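Local coordinates for hypothetical multiheme protein (Ignicoccus hospitalis KIN4/I, PDB 4QO5) that binds eight c-type hemes as a membrane-associated archaeal cytochrome and probably passes electrons along them, at residues 336-341 with 361-366. Sequence-based numbering, arbitrary orientation.
Sequences VEAMPE and VKLPMP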
loop_
_atom_site.group_PDB
_atom_site.type_symbol
_atom_site.label_atom_id
_atom_site.label_comp_id
_atom_site.label_asym_id
_atom_site.label_seq_id
_atom_site.Cartn_x
_atom_site.Cartn_y
_atom_site.Cartn_z
ATOM N N VAL A 336 21.608 -23.281 -19.728
ATOM C CA VAL A 336 20.727 -24.450 -19.750
ATOM C C VAL A 336 20.297 -24.784 -21.183
ATOM O O VAL A 336 20.165 -23.893 -22.018
ATOM C CB VAL A 336 19.479 -24.217 -18.842
ATOM C CG1 VAL A 336 18.556 -23.132 -19.424
ATOM C CG2 VAL A 336 18.714 -25.511 -18.615
ATOM N N GLU A 337 20.106 -26.067 -21.477
ATOM C CA GLU A 337 19.427 -26.461 -22.708
ATOM C C GLU A 337 17.974 -25.976 -22.653
ATOM O O GLU A 337 17.253 -26.257 -21.696
ATOM C CB GLU A 337 19.467 -27.979 -22.879
ATOM C CG GLU A 337 20.226 -28.441 -24.111
ATOM C CD GLU A 337 20.368 -29.948 -24.163
ATOM O OE1 GLU A 337 20.301 -30.584 -23.088
ATOM O OE2 GLU A 337 20.543 -30.492 -25.277
ATOM N N ALA A 338 17.551 -25.240 -23.676
ATOM C CA ALA A 338 16.271 -24.534 -23.627
ATOM C C ALA A 338 15.051 -25.431 -23.842
ATOM O O ALA A 338 14.029 -25.277 -23.171
ATOM C CB ALA A 338 16.269 -23.397 -24.633
ATOM N N MET A 339 15.161 -26.360 -24.783
ATOM C CA MET A 339 14.014 -27.139 -25.227
ATOM C C MET A 339 14.396 -28.586 -25.514
ATOM O O MET A 339 15.138 -28.857 -26.459
ATOM C CB MET A 339 13.434 -26.513 -26.496
ATOM C CG MET A 339 12.308 -27.309 -27.144
ATOM S SD MET A 339 10.783 -27.282 -26.183
ATOM C CE MET A 339 10.502 -25.517 -26.040
ATOM N N PRO A 340 13.894 -29.525 -24.698
ATOM C CA PRO A 340 14.148 -30.943 -24.978
ATOM C C PRO A 340 13.519 -31.337 -26.314
ATOM O O PRO A 340 12.429 -30.866 -26.623
ATOM C CB PRO A 340 13.447 -31.659 -23.820
ATOM C CG PRO A 340 13.386 -30.639 -22.722
ATOM C CD PRO A 340 13.186 -29.325 -23.421
ATOM N N GLU A 341 14.198 -32.172 -27.094
ATOM C CA GLU A 341 13.712 -32.533 -28.425
ATOM C C GLU A 341 12.407 -33.336 -28.399
ATOM O O GLU A 341 11.605 -33.258 -29.334
ATOM C CB GLU A 341 14.783 -33.301 -29.212
ATOM C CG GLU A 341 14.378 -33.610 -30.653
ATOM C CD GLU A 341 14.650 -35.050 -31.056
ATOM O OE1 GLU A 341 15.649 -35.626 -30.576
ATOM O OE2 GLU A 341 13.860 -35.607 -31.853
ATOM N N VAL A 361 19.580 -25.360 -28.447
ATOM C CA VAL A 361 19.947 -23.995 -28.104
ATOM C C VAL A 361 20.182 -23.872 -26.600
ATOM O O VAL A 361 19.415 -24.407 -25.799
ATOM C CB VAL A 361 18.863 -22.992 -28.552
ATOM C CG1 VAL A 361 19.260 -21.573 -28.189
ATOM C CG2 VAL A 361 18.621 -23.114 -30.050
ATOM N N LYS A 362 21.260 -23.187 -26.226
ATOM C CA LYS A 362 21.547 -22.911 -24.822
ATOM C C LYS A 362 21.074 -21.506 -24.494
ATOM O O LYS A 362 21.304 -20.582 -25.271
ATOM C CB LYS A 362 23.048 -23.000 -24.559
ATOM C CG LYS A 362 23.650 -24.374 -24.794
ATOM C CD LYS A 362 23.254 -25.343 -23.698
ATOM C CE LYS A 362 24.167 -26.555 -23.686
ATOM N NZ LYS A 362 24.197 -27.221 -25.017
ATOM N N LEU A 363 20.413 -21.340 -23.353
ATOM C CA LEU A 363 20.005 -20.016 -22.906
ATOM C C LEU A 363 20.665 -19.728 -21.563
ATOM O O LEU A 363 20.922 -20.657 -20.797
ATOM C CB LEU A 363 18.473 -19.945 -22.779
ATOM C CG LEU A 363 17.725 -20.017 -24.117
ATOM C CD1 LEU A 363 16.220 -19.889 -23.935
ATOM C CD2 LEU A 363 18.242 -18.944 -25.077
ATOM N N PRO A 364 20.949 -18.445 -21.273
ATOM C CA PRO A 364 21.510 -18.090 -19.965
ATOM C C PRO A 364 20.408 -17.991 -18.909
ATOM O O PRO A 364 20.059 -16.901 -18.456
ATOM C CB PRO A 364 22.152 -16.724 -20.222
ATOM C CG PRO A 364 21.336 -16.130 -21.304
ATOM C CD PRO A 364 20.861 -17.281 -22.172
ATOM N N MET A 365 19.858 -19.141 -18.543
ATOM C CA MET A 365 18.764 -19.225 -17.584
ATOM C C MET A 365 19.020 -20.430 -16.692
ATOM O O MET A 365 19.831 -21.292 -17.048
ATOM C CB MET A 365 17.438 -19.354 -18.325
ATOM C CG MET A 365 17.001 -18.037 -18.978
ATOM S SD MET A 365 15.705 -18.288 -20.189
ATOM C CE MET A 365 14.295 -18.509 -19.110
ATOM N N PRO A 366 18.370 -20.479 -15.518
ATOM C CA PRO A 366 18.637 -21.577 -14.581
ATOM C C PRO A 366 17.893 -22.858 -14.921
ATOM O O PRO A 366 18.274 -23.945 -14.463
ATOM C CB PRO A 366 18.151 -21.020 -13.235
ATOM C CG PRO A 366 17.157 -19.947 -13.591
ATOM C CD PRO A 366 17.605 -19.374 -14.897
#
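A short two-stranded antiparallel sheet, 336-337 against 362-363, joins the two ends of an excursion that carries helix 341-349. Val336 and Leu363 form the hydrogen-bonded pair: Val336 N donates a hydrogen bond to Leu363 O, 2.9 Å, and Leu363 N donates one to Val336 O, 2.9 Å. Both are nearly straight and run almost along the C=O axes. Val336 O also takes a longer CA-H contact from Lys362, 3.3 Å from Lys362 CA. Just past the strand, Ala338 N reaches back to Val361 O at 2.9 Å, so the backbone pairing continues one step into the loop before Pro340, which occupies the N-cap position of helix 341-349.

The side chains part to two faces. On one, the Val336 chi1 of 68° puts CG1 on the side of CA between the backbone N and C, leaving CG2 anti to N; this lays CG1 3.3 Å from Met365 O and against Met365 CB. Met365 can lie there because the chain turns sharply at Pro364, the centre of an inverse gamma turn whose Met365 N to Leu363 O bond is weak. Leu363 directs CG anti to its carbonyl carbon, and its CD1 meets the Ala338 methyl, CB, at 3.6 Å. On the other face Lys362, bent at chi2 and chi4, folds its CD over the Glu337 backbone; Glu337 OE2 and Lys362 NZ remain 4.9 Å apart, too far for a salt bridge.

At the end of the turn and just after it, Tyr139 of helix 137-147 touches Met365 and Pro366, and the Pro366 side chain lies about 7 Å from a bound heme c. Three backbone bonds thus fix the pairing, methyl groups pack against Met365 and Ala338, and the exposed Glu337 and Lys362 charges probably add only a mild attraction.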